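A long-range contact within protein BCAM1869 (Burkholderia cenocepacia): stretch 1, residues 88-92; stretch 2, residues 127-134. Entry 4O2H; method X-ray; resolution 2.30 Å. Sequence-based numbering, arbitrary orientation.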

# COMPACT_ATOMS: atom_id res chain seq x y z
N THR A 88 -15.00 -10.92 11.34
CA THR A 88 -13.85 -10.27 11.96
C THR A 88 -12.73 -9.99 10.94
O THR A 88 -12.40 -10.83 10.11
CB THR A 88 -13.35 -11.07 13.20
OG1 THR A 88 -12.47 -10.24 13.93
CG2 THR A 88 -12.61 -12.35 12.86
N PHE A 89 -12.16 -8.79 11.03
CA PHE A 89 -11.01 -8.36 10.24
C PHE A 89 -9.77 -8.88 10.90
O PHE A 89 -9.67 -8.83 12.12
CB PHE A 89 -10.96 -6.85 10.14
CG PHE A 89 -11.94 -6.30 9.14
CD1 PHE A 89 -13.24 -6.00 9.51
CD2 PHE A 89 -11.54 -6.04 7.83
CE1 PHE A 89 -14.13 -5.45 8.59
CE2 PHE A 89 -12.44 -5.49 6.92
CZ PHE A 89 -13.72 -5.17 7.31
N VAL A 90 -8.84 -9.42 10.09
CA VAL A 90 -7.63 -10.08 10.53
C VAL A 90 -6.43 -9.52 9.77
O VAL A 90 -6.48 -9.40 8.55
CB VAL A 90 -7.73 -11.64 10.29
CG1 VAL A 90 -6.52 -12.38 10.86
CG2 VAL A 90 -9.03 -12.25 10.83
N ILE A 91 -5.31 -9.27 10.49
CA ILE A 91 -4.01 -8.93 9.91
C ILE A 91 -3.44 -10.23 9.43
O ILE A 91 -3.15 -11.11 10.25
CB ILE A 91 -3.06 -8.21 10.89
CG1 ILE A 91 -3.71 -6.93 11.45
CG2 ILE A 91 -1.72 -7.89 10.14
CD1 ILE A 91 -2.84 -6.02 12.29
N ALA A 92 -3.31 -10.39 8.10
CA ALA A 92 -2.81 -11.60 7.47
C ALA A 92 -1.37 -11.93 7.94
O ALA A 92 -0.44 -11.14 7.74
CB ALA A 92 -2.88 -11.44 5.95
N ASP A 127 -8.71 0.45 16.71
CA ASP A 127 -9.91 -0.07 16.02
C ASP A 127 -9.72 0.09 14.50
O ASP A 127 -10.60 0.59 13.79
CB ASP A 127 -11.22 0.61 16.52
CG ASP A 127 -12.52 -0.09 16.08
OD1 ASP A 127 -12.50 -1.32 15.82
OD2 ASP A 127 -13.58 0.59 16.05
N TRP A 128 -8.54 -0.37 14.02
CA TRP A 128 -8.22 -0.29 12.61
C TRP A 128 -9.34 -0.90 11.73
O TRP A 128 -9.57 -0.31 10.67
CB TRP A 128 -6.85 -0.91 12.31
CG TRP A 128 -6.78 -2.40 12.37
CD1 TRP A 128 -6.30 -3.16 13.39
CD2 TRP A 128 -7.13 -3.31 11.32
NE1 TRP A 128 -6.38 -4.49 13.08
CE2 TRP A 128 -6.87 -4.62 11.80
CE3 TRP A 128 -7.69 -3.16 10.03
CZ2 TRP A 128 -7.13 -5.76 11.04
CZ3 TRP A 128 -7.94 -4.30 9.28
CH2 TRP A 128 -7.66 -5.58 9.78
N PRO A 129 -10.07 -2.00 12.07
CA PRO A 129 -11.11 -2.48 11.13
C PRO A 129 -12.20 -1.45 10.81
O PRO A 129 -12.73 -1.49 9.71
CB PRO A 129 -11.74 -3.66 11.88
CG PRO A 129 -10.65 -4.13 12.78
CD PRO A 129 -10.01 -2.87 13.26
N ALA A 130 -12.55 -0.57 11.76
CA ALA A 130 -13.61 0.44 11.52
C ALA A 130 -13.22 1.39 10.36
O ALA A 130 -14.02 1.58 9.44
CB ALA A 130 -13.92 1.23 12.79
N ALA A 131 -11.97 1.90 10.34
CA ALA A 131 -11.55 2.81 9.27
C ALA A 131 -11.30 2.09 7.93
O ALA A 131 -11.54 2.68 6.88
CB ALA A 131 -10.33 3.60 9.69
N VAL A 132 -10.87 0.84 7.94
CA VAL A 132 -10.70 0.07 6.71
C VAL A 132 -12.06 -0.16 6.03
O VAL A 132 -12.22 0.19 4.85
CB VAL A 132 -9.94 -1.25 6.97
CG1 VAL A 132 -10.03 -2.23 5.79
CG2 VAL A 132 -8.49 -0.96 7.36
N ALA A 133 -13.06 -0.65 6.78
CA ALA A 133 -14.40 -0.93 6.22
C ALA A 133 -15.03 0.35 5.69
O ALA A 133 -15.60 0.37 4.60
CB ALA A 133 -15.29 -1.57 7.26
N SER A 134 -14.86 1.44 6.44
CA SER A 134 -15.35 2.76 6.08
C SER A 134 -14.78 3.21 4.74
O SER A 134 -15.55 3.63 3.87
CB SER A 134 -14.98 3.77 7.17
OG SER A 134 -15.58 5.03 6.93

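This contact sets a strand that includes residues 89-91 against a helix that includes residues 129-134 and continues later in the chain. The two axes come within 9.4 Å and their N-to-C directions differ by 109°, so the strand runs across the helix rather than along it. No hydrogen bond links the two stretches; what holds them is the fit of apolar side chains, and the 292 Å² buried between them is shared by few residues.

Thr88 precedes the strand and stays out of the contact, its CB pointing sideways; its nearest side-chain approach is Thr88 OG1 to Pro129 CG, 6.5 Å.

Phe89 makes up most of stretch 1's side of the contact and has the largest covered area of any residue in it. Its CA-to-CB bond points toward the helix, and with chi1 at -78° (m) the ring lies along the helix surface, touching four residues. Near the backbone, Phe89 CB meets Trp128 CH2 at 3.6 Å. Further out, Phe89 CD1 lies 3.7 Å from Pro129 CB, Phe89 CE2 is 4.2 Å from Val132 CG1, and at the tip Phe89 CZ reaches Ala133 CB at 3.9 Å. The partners follow helical periodicity: Pro129, Val132 and Ala133 are spaced i, i+3, i+4, and all three point CB toward the strand. One ring thus spans a full helical turn. The small Ala133 side chain ends at the methyl group that meets the ring tip, while Pro129 O sits over one face of the ring. That carbonyl is already engaged within the helix, accepting a hydrogen bond from Ala133 N (Ala133 N to Pro129 O, 3.1 Å). The closest CA pair across the contact, Phe89 CA and Pro129 CA at 5.9 Å, marks how near the backbones come here.

Val90 follows the strand's alternation and turns its side chain away. Its contribution is backbone: Val90 C lies 4.0 Å from Trp128 CZ2, at the edge of the indole and near its plane.

Ile91 returns to the contact less directly. Its CB points sideways, yet the side chain comes closer beyond it, bringing Ile91 CG1 to 3.6 Å from Trp128 CZ2. Trp128 behaves similarly: its CB is also sideways, and chi1 of 73° (p) with chi2 of -100° carries the six-membered ring to the strand, where it touches Phe89, Val90 and Ile91 in succession.

Ala92 lies beyond reach. The rule to read here is reciprocal: one aromatic from the strand spans a helical turn, and one aromatic from the helix spans three consecutive strand residues.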